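Local coordinates for protein neutral ceramidase (Pseudomonas aeruginosa, PDB 2ZWS) that hydrolyses the N-acyl linkage of ceramides to sphingosine and free fatty acid with a zinc ion, and also catalyses the reverse synthesis, at residues R55-I66 with N90-T98; V291-V302 with V392-L403. All coordinates share one frame; numbering follows the deposited sequence. Where two conformers were deposited one is given.

Interaction 1: residues R55-I66 with N90-T98; sequences RLVYVNTDLGMI and NVMLAATHT. With ZN (zinc ion), chain B; FMT (formic acid), chain E.
The imidazole of His-97 meets the other segment at its edge. The carbonyl oxygen of Gly-64 receives the ring's ND1-H at 2.8 Å, close to the ring plane and on a lone pair of the carbonyl, while the terminal methyl of Met-65 touches the same edge near CE1. With ND1 donating, NE2 is left to bind zinc at 2.2 Å, so Gly-64 acts from the second shell to fix the rotation of a first-shell ligand. His-204, Glu-411, Tyr-448 and a water complete the metal site. The second ring, Tyr-58, carries a Met-aromatic contact: the sulfur of Met-92 lies at its edge, in plane, 3.8 Å from CD2. CG of Tyr-58 is anti to the backbone N (chi1 170°), which lays the ring alongside the neighbouring strand and brings OH to 3.9 Å from CB of Ala-94; Asn-439 binds that hydroxyl.

These residues belong to a beta-alpha-beta crossover, strand 55-61, helix 68-81 and strand 91-95, whose two strands pair in parallel. A ladder of backbone bonds runs from Val-57 N to Thr-96 N, and, as is common in alpha/beta folds, the functional residues Asn-60 and His-97 lie at or just beyond the C-terminal ends of the parallel pair. Ala-94 O is gripped twice, by N and OG1 of Thr-61, which arrive from opposite faces of its carbonyl plane; OG1, between backbone N and carbonyl carbon (chi1 63°), reaches it at 2.9 Å. Nearby, Asn-60, inferred to bind substrate, donates an N-H from ND2 to O2 of a formic acid molecule, probably from the crystallisation liquor, at 2.8 Å, and its OD1 shares a water with Ala-95 O. A second water joins Thr-96 OG1 to Asp-62 OD1, whose sister oxygen OD2 is held by Arg-43 and Trp-41 N.

Interaction 2: residues V291-V302 with V392-L403; sequences VLGELDSRFRFV and VLPIQMFRIGQL. With PLM (palmitic acid), chain G.
Arg-399 stretches past Glu-294 at the end of an antiparallel ladder where residues 400-403 turn; here strand 295-303, an outer strand of a four-stranded mixed sheet, pairs with strand 392-400. Its chain is extended from CG to NE, and Glu-294 crosses it at about a right angle, placing OE1 over one guanidinium face, 3.5 Å from NH1. This salt bridge therefore works through charge alone, with no N-H pointing at the oxygen; OE2 of Glu-294 pairs with Arg-489. NE of Arg-399 instead donates to Gly-401 O, within the type II' turn of residues 400-403.

Phe-299 and Phe-301 lie on one face of the ladder with Pro-394. CG of Phe-299 is anti to the backbone N (chi1 173°), whereas Phe-301 turns the other way (chi1 -78°), bringing CZ of Phe-299 over the centre of the Phe-301 ring. Pro-394 CB packs against both rings, 3.6 Å from CE1 of Phe-299 and 3.9 Å from CE1 of Phe-301. Further along the same face, CB of Ser-297 rests 3.6 Å from CD1 of Phe-398.

On the other face Arg-298, bent at chi2 (-68°), folds its guanidinium back so that NH1 donates to Ser-297 O and forms a salt bridge with Asp-296 OD1. Over one guanidinium face sits the palmitic acid carboxylate, its O2 3.1 Å from NH2 of Arg-298, which also bonds Leu-490 O.

From the N terminus, the chain runs along strand 55-61, through helix 68-81, and returns as 90-98, so interaction 1 closes a short crossover loop before interaction 2 opens. The latter joins residues 291-302 to 392-403 across a far longer excursion of 89 residues. The two contacts follow in series, neither nested nor crossed. In space they still meet: Gln-396 NE2 probably donates a hydrogen bond to Val-91 O, and Phe-398 packs on Met-92 and Leu-56. Interaction 2 thus lays the four-stranded sheet against the large mixed sheet whose strands, in interaction 1, lead to the zinc site, an example of two strand pairs far apart in sequence packed against each other.

Interaction 1: residues R55-I66 with N90-T98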
loop_
_atom_site.group_PDB
_atom_site.type_symbol
_atom_site.label_atom_id
_atom_site.label_comp_id
_atom_site.label_asym_id
_atom_site.label_seq_id
_atom_site.Cartn_x
_atom_site.Cartn_y
_atom_site.Cartn_z
ATOM N N ARG A 55 21.816 -10.215 -5.073
ATOM C CA ARG A 55 20.647 -10.175 -4.246
ATOM C C ARG A 55 19.720 -9.052 -4.747
ATOM O O ARG A 55 20.190 -7.977 -5.125
ATOM C CB ARG A 55 21.058 -9.905 -2.801
ATOM C CG ARG A 55 19.925 -9.598 -1.865
ATOM C CD ARG A 55 20.446 -9.222 -0.463
ATOM N NE ARG A 55 21.213 -10.304 0.166
ATOM C CZ ARG A 55 21.511 -10.355 1.464
ATOM N NH1 ARG A 55 21.110 -9.399 2.296
ATOM N NH2 ARG A 55 22.217 -11.370 1.927
ATOM N N LEU A 56 18.420 -9.341 -4.722
ATOM C CA LEU A 56 17.365 -8.371 -4.920
ATOM C C LEU A 56 16.471 -8.376 -3.694
ATOM O O LEU A 56 16.340 -9.401 -3.024
ATOM C CB LEU A 56 16.514 -8.775 -6.131
ATOM C CG LEU A 56 17.246 -8.857 -7.484
ATOM C CD1 LEU A 56 16.283 -9.427 -8.497
ATOM C CD2 LEU A 56 17.761 -7.514 -7.946
ATOM N N VAL A 57 15.841 -7.242 -3.412
ATOM C CA VAL A 57 14.761 -7.244 -2.424
ATOM C C VAL A 57 13.551 -6.468 -2.969
ATOM O O VAL A 57 13.672 -5.349 -3.503
ATOM C CB VAL A 57 15.234 -6.770 -1.006
ATOM C CG1 VAL A 57 15.780 -5.347 -1.032
ATOM C CG2 VAL A 57 14.111 -6.927 0.020
ATOM N N TYR A 58 12.390 -7.106 -2.836
ATOM C CA TYR A 58 11.106 -6.524 -3.192
ATOM C C TYR A 58 10.268 -6.401 -1.916
ATOM O O TYR A 58 10.194 -7.349 -1.129
ATOM C CB TYR A 58 10.386 -7.441 -4.205
ATOM C CG TYR A 58 8.961 -7.068 -4.454
ATOM C CD1 TYR A 58 7.920 -7.637 -3.709
ATOM C CD2 TYR A 58 8.654 -6.129 -5.427
ATOM C CE1 TYR A 58 6.595 -7.279 -3.918
ATOM C CE2 TYR A 58 7.320 -5.762 -5.678
ATOM C CZ TYR A 58 6.306 -6.335 -4.910
ATOM O OH TYR A 58 5.000 -5.967 -5.151
ATOM N N VAL A 59 9.748 -5.197 -1.665
ATOM C CA VAL A 59 8.908 -4.973 -0.490
ATOM C C VAL A 59 7.547 -4.464 -0.928
ATOM O O VAL A 59 7.466 -3.472 -1.671
ATOM C CB VAL A 59 9.558 -3.954 0.538
ATOM C CG1 VAL A 59 8.717 -3.853 1.786
ATOM C CG2 VAL A 59 11.017 -4.343 0.900
ATOM N N ASN A 60 6.480 -5.156 -0.525
ATOM C CA ASN A 60 5.144 -4.627 -0.781
ATOM C C ASN A 60 4.548 -4.111 0.538
ATOM O O ASN A 60 4.697 -4.750 1.583
ATOM C CB ASN A 60 4.208 -5.683 -1.412
ATOM C CG ASN A 60 2.977 -5.070 -2.059
ATOM O OD1 ASN A 60 3.060 -4.118 -2.846
ATOM N ND2 ASN A 60 1.845 -5.657 -1.771
ATOM N N THR A 61 3.950 -2.920 0.496
ATOM C CA THR A 61 3.506 -2.231 1.697
ATOM C C THR A 61 1.992 -1.970 1.690
ATOM O O THR A 61 1.390 -1.625 0.639
ATOM C CB THR A 61 4.245 -0.862 1.849
ATOM O OG1 THR A 61 3.916 0.001 0.735
ATOM C CG2 THR A 61 5.794 -1.073 1.970
ATOM N N ASP A 62 1.385 -2.108 2.870
ATOM C CA ASP A 62 -0.031 -1.800 3.054
ATOM C C ASP A 62 -0.266 -0.265 3.176
ATOM O O ASP A 62 -0.700 0.224 4.229
ATOM C CB ASP A 62 -0.579 -2.516 4.303
ATOM C CG ASP A 62 -0.663 -4.034 4.167
ATOM O OD1 ASP A 62 -1.104 -4.542 3.114
ATOM O OD2 ASP A 62 -0.363 -4.730 5.165
ATOM N N LEU A 63 0.010 0.450 2.091
ATOM C CA LEU A 63 -0.048 1.915 2.049
ATOM C C LEU A 63 -0.789 2.355 0.800
ATOM O O LEU A 63 -0.902 1.593 -0.168
ATOM C CB LEU A 63 1.372 2.519 1.980
ATOM C CG LEU A 63 2.258 2.189 3.187
ATOM C CD1 LEU A 63 3.667 2.642 2.950
ATOM C CD2 LEU A 63 1.678 2.846 4.445
ATOM N N GLY A 64 -1.247 3.613 0.776
ATOM C CA GLY A 64 -1.863 4.172 -0.426
ATOM C C GLY A 64 -0.864 4.246 -1.559
ATOM O O GLY A 64 -1.204 4.029 -2.729
ATOM N N MET A 65 0.390 4.538 -1.209
ATOM C CA MET A 65 1.433 4.632 -2.220
ATOM C C MET A 65 2.782 4.665 -1.539
ATOM O O MET A 65 2.860 4.770 -0.301
ATOM C CB MET A 65 1.226 5.847 -3.120
ATOM C CG MET A 65 0.917 7.098 -2.401
ATOM S SD MET A 65 -0.822 7.382 -1.841
ATOM C CE MET A 65 -1.753 7.538 -3.350
ATOM N N ILE A 66 3.848 4.520 -2.325
ATOM C CA ILE A 66 5.163 4.725 -1.703
ATOM C C ILE A 66 5.800 5.954 -2.309
ATOM O O ILE A 66 6.257 6.020 -3.439
ATOM C CB ILE A 66 6.108 3.508 -1.690
ATOM C CG1 ILE A 66 6.325 3.037 -3.106
ATOM C CG2 ILE A 66 5.560 2.391 -0.779
ATOM C CD1 ILE A 66 5.340 2.091 -3.486
ATOM N N ASN A 90 18.859 -2.448 -6.408
ATOM C CA ASN A 90 18.351 -3.776 -6.034
ATOM C C ASN A 90 17.281 -3.775 -4.955
ATOM O O ASN A 90 17.012 -4.821 -4.347
ATOM C CB ASN A 90 19.492 -4.736 -5.677
ATOM C CG ASN A 90 20.124 -4.412 -4.354
ATOM O OD1 ASN A 90 20.037 -3.276 -3.880
ATOM N ND2 ASN A 90 20.813 -5.394 -3.763
ATOM N N VAL A 91 16.632 -2.619 -4.757
ATOM C CA VAL A 91 15.562 -2.526 -3.761
ATOM C C VAL A 91 14.333 -1.949 -4.467
ATOM O O VAL A 91 14.413 -0.824 -5.011
ATOM C CB VAL A 91 15.978 -1.595 -2.558
ATOM C CG1 VAL A 91 14.780 -1.399 -1.626
ATOM C CG2 VAL A 91 17.216 -2.117 -1.794
ATOM N N MET A 92 13.215 -2.685 -4.445
ATOM C CA MET A 92 11.959 -2.187 -5.033
ATOM C C MET A 92 10.917 -2.092 -3.939
ATOM O O MET A 92 10.681 -3.054 -3.232
ATOM C CB MET A 92 11.446 -3.119 -6.152
ATOM C CG MET A 92 10.210 -2.592 -6.859
ATOM S SD MET A 92 9.630 -3.671 -8.190
ATOM C CE MET A 92 11.021 -3.597 -9.338
ATOM N N LEU A 93 10.281 -0.923 -3.840
ATOM C CA LEU A 93 9.231 -0.705 -2.838
ATOM C C LEU A 93 7.930 -0.466 -3.565
ATOM O O LEU A 93 7.900 0.348 -4.476
ATOM C CB LEU A 93 9.564 0.533 -1.986
ATOM C CG LEU A 93 10.932 0.602 -1.309
ATOM C CD1 LEU A 93 11.017 1.890 -0.488
ATOM C CD2 LEU A 93 11.222 -0.610 -0.411
ATOM N N ALA A 94 6.869 -1.183 -3.220
ATOM C CA ALA A 94 5.582 -1.013 -3.882
ATOM C C ALA A 94 4.478 -0.966 -2.844
ATOM O O ALA A 94 4.686 -1.315 -1.676
ATOM C CB ALA A 94 5.368 -2.130 -4.852
ATOM N N ALA A 95 3.314 -0.481 -3.250
ATOM C CA ALA A 95 2.189 -0.338 -2.328
ATOM C C ALA A 95 0.935 -1.031 -2.866
ATOM O O ALA A 95 0.735 -1.141 -4.095
ATOM C CB ALA A 95 1.900 1.138 -2.168
ATOM N N THR A 96 0.066 -1.410 -1.934
ATOM C CA THR A 96 -1.194 -2.072 -2.265
ATOM C C THR A 96 -2.282 -1.059 -2.696
ATOM O O THR A 96 -3.326 -1.463 -3.254
ATOM C CB THR A 96 -1.789 -2.778 -1.035
ATOM O OG1 THR A 96 -2.017 -1.786 -0.011
ATOM C CG2 THR A 96 -0.909 -3.931 -0.559
ATOM N N HIS A 97 -2.070 0.222 -2.374
ATOM C CA HIS A 97 -3.039 1.296 -2.699
ATOM C C HIS A 97 -4.294 1.231 -1.835
ATOM O O HIS A 97 -5.382 1.643 -2.245
ATOM C CB HIS A 97 -3.370 1.304 -4.184
ATOM C CG HIS A 97 -3.930 2.590 -4.687
ATOM N ND1 HIS A 97 -3.463 3.824 -4.285
ATOM C CD2 HIS A 97 -4.836 2.825 -5.677
ATOM C CE1 HIS A 97 -4.112 4.767 -4.964
ATOM N NE2 HIS A 97 -4.940 4.187 -5.822
ATOM N N THR A 98 -4.153 0.725 -0.613
ATOM C CA THR A 98 -5.235 0.899 0.367
ATOM C C THR A 98 -5.519 2.381 0.584
ATOM O O THR A 98 -4.574 3.188 0.659
ATOM C CB THR A 98 -4.927 0.220 1.729
ATOM O OG1 THR A 98 -5.942 0.557 2.680
ATOM C CG2 THR A 98 -3.566 0.629 2.287
HETATM ZN ZN ZN B . -6.006 5.280 -7.363
HETATM C C FMT E . -0.449 -7.348 0.603
HETATM O O1 FMT E . -1.286 -6.919 1.464
HETATM O O2 FMT E . 0.784 -7.090 0.429
HETATM O O HOH W 1 1.909 -3.282 -5.286
HETATM O O HOH W 2 -2.988 -3.014 2.144
HETATM O O HOH W 3 -6.957 6.406 -5.845
#

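Interaction 2: residues V291-V302 with V392-L403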
loop_
_atom_site.group_PDB
_atom_site.type_symbol
_atom_site.label_atom_id
_atom_site.label_comp_id
_atom_site.label_asym_id
_atom_site.label_seq_id
_atom_site.Cartn_x
_atom_site.Cartn_y
_atom_site.Cartn_z
ATOM N N VAL A 291 10.996 -20.975 -12.068
ATOM C CA VAL A 291 11.851 -19.834 -12.418
ATOM C C VAL A 291 13.309 -20.259 -12.290
ATOM O O VAL A 291 13.742 -20.737 -11.250
ATOM C CB VAL A 291 11.531 -18.637 -11.509
ATOM C CG1 VAL A 291 12.469 -17.446 -11.788
ATOM C CG2 VAL A 291 10.073 -18.227 -11.685
ATOM N N LEU A 292 14.050 -20.107 -13.380
ATOM C CA LEU A 292 15.465 -20.429 -13.433
ATOM C C LEU A 292 16.238 -19.365 -14.187
ATOM O O LEU A 292 15.740 -18.788 -15.165
ATOM C CB LEU A 292 15.683 -21.780 -14.134
ATOM C CG LEU A 292 15.045 -22.988 -13.440
ATOM C CD1 LEU A 292 15.107 -24.215 -14.352
ATOM C CD2 LEU A 292 15.700 -23.257 -12.085
ATOM N N GLY A 293 17.457 -19.118 -13.739
ATOM C CA GLY A 293 18.332 -18.172 -14.424
ATOM C C GLY A 293 18.774 -17.013 -13.545
ATOM O O GLY A 293 18.497 -16.974 -12.325
ATOM N N GLU A 294 19.461 -16.066 -14.173
ATOM C CA GLU A 294 20.141 -15.002 -13.450
ATOM C C GLU A 294 19.198 -14.027 -12.762
ATOM O O GLU A 294 18.047 -13.893 -13.152
ATOM C CB GLU A 294 21.079 -14.241 -14.382
ATOM C CG GLU A 294 20.387 -13.349 -15.357
ATOM C CD GLU A 294 21.347 -12.546 -16.245
ATOM O OE1 GLU A 294 21.039 -12.423 -17.435
ATOM O OE2 GLU A 294 22.379 -12.023 -15.776
ATOM N N LEU A 295 19.724 -13.364 -11.745
ATOM C CA LEU A 295 19.105 -12.159 -11.215
ATOM C C LEU A 295 19.857 -10.963 -11.789
ATOM O O LEU A 295 21.082 -10.974 -11.894
ATOM C CB LEU A 295 19.207 -12.118 -9.681
ATOM C CG LEU A 295 18.556 -13.270 -8.903
ATOM C CD1 LEU A 295 18.621 -12.973 -7.412
ATOM C CD2 LEU A 295 17.129 -13.540 -9.356
ATOM N N ASP A 296 19.117 -9.918 -12.135
ATOM C CA ASP A 296 19.727 -8.688 -12.633
ATOM C C ASP A 296 18.755 -7.566 -12.362
ATOM O O ASP A 296 17.577 -7.798 -11.993
ATOM C CB ASP A 296 19.985 -8.813 -14.148
ATOM C CG ASP A 296 21.036 -7.837 -14.673
ATOM O OD1 ASP A 296 21.636 -7.054 -13.908
ATOM O OD2 ASP A 296 21.272 -7.898 -15.892
ATOM N N SER A 297 19.242 -6.346 -12.538
ATOM C CA SER A 297 18.352 -5.206 -12.363
ATOM C C SER A 297 18.927 -3.949 -12.985
ATOM O O SER A 297 20.151 -3.855 -13.257
ATOM C CB SER A 297 18.112 -4.966 -10.872
ATOM O OG SER A 297 19.346 -4.615 -10.261
ATOM N N ARG A 298 18.037 -2.973 -13.200
ATOM C CA ARG A 298 18.465 -1.619 -13.585
ATOM C C ARG A 298 17.563 -0.623 -12.867
ATOM O O ARG A 298 16.430 -0.952 -12.491
ATOM C CB ARG A 298 18.359 -1.387 -15.102
ATOM C CG ARG A 298 19.330 -2.191 -15.947
ATOM C CD ARG A 298 20.804 -1.778 -15.775
ATOM N NE ARG A 298 21.619 -2.454 -16.780
ATOM C CZ ARG A 298 21.982 -3.739 -16.707
ATOM N NH1 ARG A 298 21.615 -4.489 -15.674
ATOM N NH2 ARG A 298 22.699 -4.284 -17.678
ATOM N N PHE A 299 18.092 0.581 -12.682
ATOM C CA PHE A 299 17.363 1.640 -12.009
ATOM C C PHE A 299 17.877 2.974 -12.517
ATOM O O PHE A 299 19.091 3.144 -12.703
ATOM C CB PHE A 299 17.604 1.593 -10.494
ATOM C CG PHE A 299 17.016 2.761 -9.753
ATOM C CD1 PHE A 299 15.758 2.655 -9.173
ATOM C CD2 PHE A 299 17.710 3.972 -9.644
ATOM C CE1 PHE A 299 15.180 3.732 -8.529
ATOM C CE2 PHE A 299 17.145 5.039 -8.975
ATOM C CZ PHE A 299 15.890 4.927 -8.422
ATOM N N ARG A 300 16.957 3.919 -12.686
ATOM C CA ARG A 300 17.300 5.271 -13.084
ATOM C C ARG A 300 16.309 6.261 -12.496
ATOM O O ARG A 300 15.111 6.064 -12.651
ATOM C CB ARG A 300 17.187 5.362 -14.622
ATOM C CG ARG A 300 18.389 5.929 -15.209
ATOM C CD ARG A 300 18.078 6.945 -16.259
ATOM N NE ARG A 300 17.275 6.503 -17.389
ATOM C CZ ARG A 300 16.907 7.340 -18.358
ATOM N NH1 ARG A 300 17.289 8.604 -18.287
ATOM N NH2 ARG A 300 16.181 6.924 -19.400
ATOM N N PHE A 301 16.799 7.328 -11.852
ATOM C CA PHE A 301 15.978 8.530 -11.691
ATOM C C PHE A 301 15.964 9.319 -12.999
ATOM O O PHE A 301 17.025 9.635 -13.552
ATOM C CB PHE A 301 16.474 9.427 -10.566
ATOM C CG PHE A 301 16.095 8.953 -9.180
ATOM C CD1 PHE A 301 14.751 8.851 -8.803
ATOM C CD2 PHE A 301 17.075 8.679 -8.224
ATOM C CE1 PHE A 301 14.389 8.465 -7.513
ATOM C CE2 PHE A 301 16.725 8.253 -6.909
ATOM C CZ PHE A 301 15.392 8.135 -6.566
ATOM N N VAL A 302 14.768 9.635 -13.472
ATOM C CA VAL A 302 14.586 10.354 -14.755
ATOM C C VAL A 302 13.972 11.724 -14.520
ATOM O O VAL A 302 12.925 11.833 -13.888
ATOM C CB VAL A 302 13.676 9.555 -15.722
ATOM C CG1 VAL A 302 13.590 10.238 -17.073
ATOM C CG2 VAL A 302 14.209 8.137 -15.887
ATOM N N VAL A 392 11.208 14.303 -10.792
ATOM C CA VAL A 392 12.291 13.343 -11.042
ATOM C C VAL A 392 11.768 12.016 -10.529
ATOM O O VAL A 392 11.448 11.905 -9.344
ATOM C CB VAL A 392 13.604 13.740 -10.312
ATOM C CG1 VAL A 392 14.652 12.601 -10.405
ATOM C CG2 VAL A 392 14.130 15.091 -10.834
ATOM N N LEU A 393 11.644 11.043 -11.420
ATOM C CA LEU A 393 10.904 9.819 -11.087
ATOM C C LEU A 393 11.732 8.559 -11.311
ATOM O O LEU A 393 12.528 8.499 -12.251
ATOM C CB LEU A 393 9.603 9.747 -11.903
ATOM C CG LEU A 393 8.565 10.834 -11.545
ATOM C CD1 LEU A 393 7.464 10.779 -12.536
ATOM C CD2 LEU A 393 8.040 10.604 -10.132
ATOM N N PRO A 394 11.568 7.557 -10.427
ATOM C CA PRO A 394 12.335 6.328 -10.536
ATOM C C PRO A 394 11.711 5.387 -11.563
ATOM O O PRO A 394 10.473 5.204 -11.588
ATOM C CB PRO A 394 12.207 5.721 -9.132
ATOM C CG PRO A 394 10.821 6.143 -8.660
ATOM C CD PRO A 394 10.626 7.540 -9.285
ATOM N N ILE A 395 12.582 4.794 -12.384
ATOM C CA ILE A 395 12.193 3.740 -13.304
ATOM C C ILE A 395 13.096 2.548 -12.937
ATOM O O ILE A 395 14.319 2.712 -12.799
ATOM C CB ILE A 395 12.456 4.161 -14.775
ATOM C CG1 ILE A 395 11.660 5.438 -15.181
ATOM C CG2 ILE A 395 12.208 2.983 -15.729
ATOM C CD1 ILE A 395 10.166 5.258 -15.068
ATOM N N GLN A 396 12.514 1.357 -12.778
ATOM C CA GLN A 396 13.256 0.216 -12.283
ATOM C C GLN A 396 12.723 -1.058 -12.904
ATOM O O GLN A 396 11.501 -1.199 -13.129
ATOM C CB GLN A 396 13.082 0.144 -10.765
ATOM C CG GLN A 396 13.981 -0.916 -10.109
ATOM C CD GLN A 396 13.814 -0.909 -8.616
ATOM O OE1 GLN A 396 12.688 -0.923 -8.136
ATOM N NE2 GLN A 396 14.934 -0.863 -7.865
ATOM N N MET A 397 13.640 -2.002 -13.129
ATOM C CA MET A 397 13.285 -3.347 -13.580
ATOM C C MET A 397 14.171 -4.360 -12.889
ATOM O O MET A 397 15.383 -4.140 -12.746
ATOM C CB MET A 397 13.465 -3.515 -15.090
ATOM C CG MET A 397 12.551 -2.678 -15.955
ATOM S SD MET A 397 12.854 -2.843 -17.728
ATOM C CE MET A 397 12.633 -4.613 -17.945
ATOM N N PHE A 398 13.552 -5.451 -12.419
ATOM C CA PHE A 398 14.293 -6.612 -11.924
ATOM C C PHE A 398 14.160 -7.715 -12.963
ATOM O O PHE A 398 13.089 -7.888 -13.546
ATOM C CB PHE A 398 13.678 -7.179 -10.641
ATOM C CG PHE A 398 13.956 -6.379 -9.393
ATOM C CD1 PHE A 398 14.813 -5.276 -9.392
ATOM C CD2 PHE A 398 13.370 -6.771 -8.197
ATOM C CE1 PHE A 398 15.048 -4.552 -8.222
ATOM C CE2 PHE A 398 13.623 -6.065 -7.014
ATOM C CZ PHE A 398 14.467 -4.970 -7.029
ATOM N N ARG A 399 15.237 -8.458 -13.182
ATOM C CA ARG A 399 15.129 -9.719 -13.903
ATOM C C ARG A 399 15.258 -10.834 -12.852
ATOM O O ARG A 399 16.208 -10.838 -12.050
ATOM C CB ARG A 399 16.241 -9.877 -14.949
ATOM C CG ARG A 399 16.262 -11.320 -15.473
ATOM C CD ARG A 399 17.265 -11.561 -16.568
ATOM N NE ARG A 399 17.040 -12.904 -17.104
ATOM C CZ ARG A 399 17.360 -13.293 -18.340
ATOM N NH1 ARG A 399 17.975 -12.452 -19.171
ATOM N NH2 ARG A 399 17.076 -14.530 -18.735
ATOM N N ILE A 400 14.290 -11.753 -12.848
ATOM C CA ILE A 400 14.310 -12.889 -11.942
ATOM C C ILE A 400 14.157 -14.135 -12.831
ATOM O O ILE A 400 13.039 -14.502 -13.196
ATOM C CB ILE A 400 13.172 -12.797 -10.865
ATOM C CG1 ILE A 400 13.223 -11.461 -10.101
ATOM C CG2 ILE A 400 13.270 -13.960 -9.907
ATOM C CD1 ILE A 400 11.947 -11.176 -9.285
ATOM N N GLY A 401 15.282 -14.727 -13.252
ATOM C CA GLY A 401 15.214 -15.797 -14.257
ATOM C C GLY A 401 14.521 -15.349 -15.540
ATOM O O GLY A 401 14.876 -14.301 -16.117
ATOM N N GLN A 402 13.517 -16.102 -15.995
ATOM C CA GLN A 402 12.793 -15.700 -17.225
ATOM C C GLN A 402 11.711 -14.649 -16.976
ATOM O O GLN A 402 10.923 -14.334 -17.879
ATOM C CB GLN A 402 12.173 -16.929 -17.911
ATOM C CG GLN A 402 10.974 -17.541 -17.158
ATOM C CD GLN A 402 11.314 -18.710 -16.225
ATOM O OE1 GLN A 402 10.513 -19.651 -16.099
ATOM N NE2 GLN A 402 12.442 -18.639 -15.541
ATOM N N LEU A 403 11.653 -14.134 -15.746
ATOM C CA LEU A 403 10.692 -13.079 -15.384
ATOM C C LEU A 403 11.338 -11.718 -15.381
ATOM O O LEU A 403 12.486 -11.574 -14.976
ATOM C CB LEU A 403 10.173 -13.276 -13.964
ATOM C CG LEU A 403 9.649 -14.645 -13.599
ATOM C CD1 LEU A 403 9.116 -14.588 -12.159
ATOM C CD2 LEU A 403 8.567 -15.087 -14.570
HETATM C C1 PLM G . 25.896 -3.394 -15.839
HETATM O O1 PLM G . 25.907 -4.083 -14.786
HETATM O O2 PLM G . 25.675 -3.958 -16.938
HETATM C C2 PLM G . 26.153 -1.907 -15.786
HETATM C C3 PLM G . 25.238 -1.274 -14.742
HETATM C C4 PLM G . 25.590 0.195 -14.543
HETATM C C5 PLM G . 26.838 0.440 -13.697
HETATM C C6 PLM G . 26.884 1.915 -13.311
HETATM C C7 PLM G . 27.777 2.712 -14.254
HETATM C C8 PLM G . 26.980 3.598 -15.202
HETATM C C9 PLM G . 27.903 4.539 -15.973
HETATM C CA PLM G . 27.688 4.450 -17.480
HETATM C CB PLM G . 26.709 5.516 -17.965
HETATM C CC PLM G . 25.684 4.896 -18.906
HETATM C CD PLM G . 25.693 5.577 -20.272
HETATM C CE PLM G . 25.029 4.716 -21.341
HETATM C CF PLM G . 23.535 5.009 -21.461
HETATM C CG PLM G . 23.261 6.218 -22.349
HETATM O O HOH W 4 16.425 -17.082 -17.401
#